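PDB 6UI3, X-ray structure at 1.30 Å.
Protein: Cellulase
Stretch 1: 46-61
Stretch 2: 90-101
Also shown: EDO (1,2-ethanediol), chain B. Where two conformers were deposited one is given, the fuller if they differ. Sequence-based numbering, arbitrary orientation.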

# COMPACT_ATOMS: atom_id res chain seq x y z
N VAL A 46 -11.67 -13.82 -9.45
CA VAL A 46 -10.49 -14.47 -8.91
C VAL A 46 -9.27 -13.99 -9.69
O VAL A 46 -9.27 -13.94 -10.92
CB VAL A 46 -10.65 -15.99 -8.99
CG1 VAL A 46 -9.37 -16.69 -8.52
CG2 VAL A 46 -11.84 -16.44 -8.14
N THR A 47 -8.23 -13.61 -8.97
CA THR A 47 -7.02 -13.08 -9.59
C THR A 47 -6.25 -14.18 -10.32
O THR A 47 -6.20 -15.33 -9.87
CB THR A 47 -6.14 -12.47 -8.50
OG1 THR A 47 -6.91 -11.56 -7.71
CG2 THR A 47 -4.97 -11.71 -9.08
N THR A 48 -5.61 -13.82 -11.44
CA THR A 48 -4.82 -14.76 -12.23
C THR A 48 -3.43 -14.20 -12.51
O THR A 48 -3.21 -12.99 -12.52
CB THR A 48 -5.48 -15.09 -13.58
OG1 THR A 48 -5.49 -13.89 -14.37
CG2 THR A 48 -6.88 -15.61 -13.39
N LYS A 49 -2.50 -15.11 -12.83
CA LYS A 49 -1.17 -14.67 -13.23
C LYS A 49 -1.23 -13.79 -14.48
O LYS A 49 -0.46 -12.83 -14.60
CB LYS A 49 -0.24 -15.86 -13.45
CG LYS A 49 1.19 -15.40 -13.78
CD LYS A 49 2.16 -16.57 -13.87
CE LYS A 49 3.56 -16.11 -14.22
NZ LYS A 49 3.67 -15.66 -15.63
N LYS A 50 -2.11 -14.11 -15.42
CA LYS A 50 -2.21 -13.32 -16.65
C LYS A 50 -2.49 -11.85 -16.36
O LYS A 50 -2.03 -10.97 -17.10
CB LYS A 50 -3.27 -13.91 -17.59
CG LYS A 50 -2.83 -15.19 -18.27
CD LYS A 50 -3.87 -15.69 -19.26
CE LYS A 50 -3.45 -17.02 -19.87
NZ LYS A 50 -4.41 -17.52 -20.90
N MET A 51 -3.24 -11.55 -15.29
CA MET A 51 -3.45 -10.15 -14.93
C MET A 51 -2.13 -9.46 -14.61
O MET A 51 -1.89 -8.32 -15.03
CB MET A 51 -4.40 -10.06 -13.74
CG MET A 51 -5.79 -10.55 -14.06
SD MET A 51 -6.85 -10.64 -12.61
CE MET A 51 -8.26 -11.52 -13.26
N PHE A 52 -1.26 -10.15 -13.86
CA PHE A 52 0.04 -9.60 -13.51
C PHE A 52 0.96 -9.54 -14.72
O PHE A 52 1.71 -8.58 -14.87
CB PHE A 52 0.66 -10.45 -12.39
CG PHE A 52 0.09 -10.19 -11.03
CD1 PHE A 52 -1.22 -10.54 -10.71
CD2 PHE A 52 0.87 -9.61 -10.04
CE1 PHE A 52 -1.74 -10.29 -9.44
CE2 PHE A 52 0.36 -9.36 -8.77
CZ PHE A 52 -0.95 -9.70 -8.48
N ASP A 53 0.90 -10.55 -15.59
CA ASP A 53 1.65 -10.51 -16.84
C ASP A 53 1.31 -9.24 -17.62
O ASP A 53 2.18 -8.59 -18.21
CB ASP A 53 1.28 -11.70 -17.74
CG ASP A 53 1.66 -13.06 -17.18
OD1 ASP A 53 2.41 -13.16 -16.20
OD2 ASP A 53 1.18 -14.05 -17.77
N THR A 54 0.02 -8.90 -17.66
CA THR A 54 -0.44 -7.72 -18.39
C THR A 54 0.09 -6.44 -17.75
O THR A 54 0.52 -5.52 -18.46
CB THR A 54 -1.98 -7.74 -18.44
OG1 THR A 54 -2.43 -8.91 -19.15
CG2 THR A 54 -2.52 -6.51 -19.12
N LEU A 55 0.08 -6.37 -16.42
CA LEU A 55 0.63 -5.21 -15.73
C LEU A 55 2.12 -5.07 -16.00
O LEU A 55 2.62 -3.96 -16.25
CB LEU A 55 0.37 -5.34 -14.23
CG LEU A 55 -1.08 -5.25 -13.78
CD1 LEU A 55 -1.19 -5.66 -12.35
CD2 LEU A 55 -1.64 -3.84 -13.97
N LYS A 56 2.86 -6.18 -15.93
CA LYS A 56 4.30 -6.12 -16.20
C LYS A 56 4.56 -5.62 -17.61
O LYS A 56 5.43 -4.77 -17.82
CB LYS A 56 4.92 -7.50 -15.99
CG LYS A 56 6.44 -7.55 -16.22
CD LYS A 56 7.20 -6.78 -15.14
CE LYS A 56 8.70 -6.77 -15.39
NZ LYS A 56 9.21 -8.12 -15.72
N ALA A 57 3.82 -6.13 -18.60
CA ALA A 57 4.06 -5.71 -19.98
C ALA A 57 3.74 -4.23 -20.18
O ALA A 57 4.32 -3.58 -21.06
CB ALA A 57 3.24 -6.57 -20.94
N ALA A 58 2.82 -3.69 -19.38
CA ALA A 58 2.44 -2.29 -19.45
C ALA A 58 3.42 -1.36 -18.74
O ALA A 58 3.31 -0.14 -18.88
CB ALA A 58 1.06 -2.08 -18.84
N GLY A 59 4.39 -1.90 -18.00
CA GLY A 59 5.43 -1.10 -17.38
C GLY A 59 5.38 -1.00 -15.87
O GLY A 59 6.19 -0.27 -15.29
N PHE A 60 4.46 -1.69 -15.21
CA PHE A 60 4.44 -1.71 -13.75
C PHE A 60 5.51 -2.65 -13.21
O PHE A 60 5.82 -3.69 -13.81
CB PHE A 60 3.07 -2.14 -13.23
CG PHE A 60 1.98 -1.14 -13.52
CD1 PHE A 60 1.18 -1.27 -14.64
CD2 PHE A 60 1.76 -0.07 -12.66
CE1 PHE A 60 0.19 -0.33 -14.90
CE2 PHE A 60 0.77 0.86 -12.92
CZ PHE A 60 -0.01 0.73 -14.03
N ASN A 61 6.05 -2.31 -12.04
CA ASN A 61 7.13 -3.06 -11.42
C ASN A 61 6.83 -3.51 -10.00
O ASN A 61 7.62 -4.29 -9.44
CB ASN A 61 8.39 -2.18 -11.38
CG ASN A 61 9.65 -2.98 -11.24
OD1 ASN A 61 9.90 -3.90 -12.02
ND2 ASN A 61 10.49 -2.58 -10.30
N THR A 90 0.10 -17.69 -3.40
CA THR A 90 -0.07 -17.87 -4.84
C THR A 90 -0.12 -16.52 -5.55
O THR A 90 0.51 -16.34 -6.60
CB THR A 90 -1.33 -18.69 -5.11
OG1 THR A 90 -1.19 -19.99 -4.52
CG2 THR A 90 -1.60 -18.83 -6.60
N VAL A 91 -0.86 -15.56 -4.98
CA VAL A 91 -0.95 -14.23 -5.58
C VAL A 91 0.38 -13.49 -5.50
O VAL A 91 0.80 -12.85 -6.47
CB VAL A 91 -2.13 -13.45 -4.96
CG1 VAL A 91 -2.17 -12.03 -5.49
CG2 VAL A 91 -3.44 -14.16 -5.23
N VAL A 92 1.08 -13.58 -4.36
CA VAL A 92 2.43 -13.03 -4.27
C VAL A 92 3.27 -13.53 -5.43
O VAL A 92 4.00 -12.77 -6.08
CB VAL A 92 3.07 -13.38 -2.91
CG1 VAL A 92 4.58 -13.16 -2.92
CG2 VAL A 92 2.44 -12.55 -1.80
N ASN A 93 3.18 -14.83 -5.70
CA ASN A 93 4.00 -15.43 -6.75
C ASN A 93 3.58 -15.04 -8.15
O ASN A 93 4.41 -15.13 -9.06
CB ASN A 93 4.08 -16.93 -6.52
CG ASN A 93 5.11 -17.28 -5.48
OD1 ASN A 93 6.27 -16.88 -5.58
ND2 ASN A 93 4.72 -18.03 -4.47
N TYR A 94 2.34 -14.58 -8.37
CA TYR A 94 2.02 -14.00 -9.67
C TYR A 94 2.92 -12.80 -9.95
O TYR A 94 3.33 -12.56 -11.09
CB TYR A 94 0.57 -13.55 -9.74
CG TYR A 94 -0.51 -14.62 -9.62
CD1 TYR A 94 -0.26 -15.95 -9.90
CD2 TYR A 94 -1.80 -14.26 -9.24
CE1 TYR A 94 -1.28 -16.91 -9.79
CE2 TYR A 94 -2.81 -15.21 -9.12
CZ TYR A 94 -2.54 -16.52 -9.39
OH TYR A 94 -3.54 -17.47 -9.28
N ALA A 95 3.21 -12.01 -8.90
CA ALA A 95 4.09 -10.86 -9.03
C ALA A 95 5.55 -11.29 -9.09
O ALA A 95 6.29 -10.87 -9.98
CB ALA A 95 3.89 -9.91 -7.85
N LEU A 96 5.97 -12.15 -8.16
CA LEU A 96 7.38 -12.49 -8.10
C LEU A 96 7.83 -13.26 -9.35
O LEU A 96 8.98 -13.12 -9.77
CB LEU A 96 7.70 -13.30 -6.85
CG LEU A 96 7.47 -12.62 -5.50
CD1 LEU A 96 7.85 -13.55 -4.35
CD2 LEU A 96 8.24 -11.30 -5.40
N ALA A 97 6.94 -14.07 -9.95
CA ALA A 97 7.29 -14.79 -11.16
C ALA A 97 7.52 -13.85 -12.33
O ALA A 97 8.17 -14.23 -13.31
CB ALA A 97 6.21 -15.82 -11.51
N ASN A 98 6.98 -12.63 -12.26
CA ASN A 98 7.22 -11.57 -13.22
C ASN A 98 8.35 -10.63 -12.79
O ASN A 98 8.50 -9.56 -13.38
CB ASN A 98 5.92 -10.79 -13.44
CG ASN A 98 5.00 -11.45 -14.44
OD1 ASN A 98 5.33 -11.50 -15.62
ND2 ASN A 98 3.85 -11.95 -14.00
N ASP A 99 9.12 -11.01 -11.78
CA ASP A 99 10.20 -10.19 -11.22
C ASP A 99 9.71 -8.81 -10.77
O ASP A 99 10.45 -7.82 -10.86
CB ASP A 99 11.41 -10.10 -12.15
CG ASP A 99 12.68 -9.72 -11.41
OD1 ASP A 99 12.88 -10.18 -10.26
OD2 ASP A 99 13.47 -8.95 -11.98
N MET A 100 8.50 -8.76 -10.24
CA MET A 100 7.91 -7.56 -9.67
C MET A 100 7.99 -7.62 -8.16
O MET A 100 7.95 -8.70 -7.56
CB MET A 100 6.43 -7.45 -10.06
CG MET A 100 6.20 -7.39 -11.55
SD MET A 100 4.46 -7.65 -12.02
CE MET A 100 3.99 -5.96 -12.01
N TYR A 101 8.07 -6.45 -7.53
CA TYR A 101 7.90 -6.36 -6.09
C TYR A 101 6.46 -6.71 -5.72
O TYR A 101 5.52 -6.43 -6.47
CB TYR A 101 8.24 -4.95 -5.59
CG TYR A 101 9.73 -4.69 -5.65
CD1 TYR A 101 10.31 -4.16 -6.78
CD2 TYR A 101 10.55 -5.04 -4.58
CE1 TYR A 101 11.67 -3.97 -6.85
CE2 TYR A 101 11.91 -4.85 -4.64
CZ TYR A 101 12.46 -4.33 -5.77
OH TYR A 101 13.81 -4.16 -5.81
C1 EDO B . 9.42 -11.11 -16.94
O1 EDO B . 8.03 -11.26 -16.61
C2 EDO B . 10.30 -11.19 -15.70
O2 EDO B . 10.27 -12.50 -15.13
O HOH W 1 6.49 -15.02 -15.71
O HOH W 2 11.81 -5.98 -12.03

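What holds the polar centre of this contact together? Asn98 does most of the work, because its side-chain amide lies between the two backbones and uses both of its N-H groups. Asn98 ND2 donates across the contact to Asp53 OD1 at 2.9 Å, nearly straight at 164°, and, within its own stretch, to Tyr94 O at 3.0 Å. Asp53 OD1 is also reached by Lys49 NZ at 2.9 Å, in a salt bridge one helical turn long. One carboxylate oxygen thus accepts a hydrogen bond from each stretch. The CA-to-CB bond of Asp53 points away from the other stretch, yet the end of the side chain comes back near enough to accept. The other end of the amide is different: Asn98 OD1 lies 3.4 Å from Asp53 OD1, and since both are acceptors, no bond joins them.

How are the two lysines of the contact, Lys49 and Lys56, satisfied? Lys56, whose CA-to-CB bond points toward the second stretch, donates from NZ to Asn98 O at 2.8 Å. That carbonyl sits just past the helical part of stretch 2, where the chain turns from Leu96 to Asp99, so the ammonium group meets a backbone acceptor there. Lys49 reaches its neighbour less directly: besides its bond to Asp53, Lys49 NZ donates to water 1 at 2.9 Å, and water 1 donates to Ala97 O at 3.0 Å. Ala97 O also receives a weak hydrogen bond from the ethanediol, whose O2 is 3.3 Å away; the diol probably comes from the crystallisation liquor.

Where do the backbones bond directly? At the C-terminal ends of the stretches, where Tyr101 N donates to Asn61 O at 2.9 Å and 149°. Water 2 lies beside this link, with its oxygen 2.8 Å from Asn61 OD1 and 2.6 Å from Asp99 O, whereas Asn61 ND2 finds its partner elsewhere in the structure. At the opposite end of the contact, Tyr94 OH lies 3.5 Å from Thr47 O, at most a weak hydrogen bond, and its one proton has another acceptor within reach, so this link is left open.

What fills the space between these polar links? The helices run at 30° to one another, with axes approaching to 8.8 Å, and Phe52 points into the gap. Tyr94 CB sits over one face of the Phe52 ring, 3.7 Å from the centroid, in a CH-pi contact. The edge of the Tyr94 ring is turned toward the Phe52 face, with centroids 5.7 Å apart and planes at 60°. Phe52 CE2 meets Ala95 CB at 3.7 Å, and Phe52 CZ meets Val91 CG1 at 4.0 Å. Beyond Phe52, the methyl of Met100 packs against stretch 1, its CE 4.1 Å from Phe60 CB and 4.3 Å from Leu55 CB. This apolar packing asks for no hydrogen-bonding partners; the polar pairing lies with Asn98, Asp53, the two lysines, the backbone and water 1.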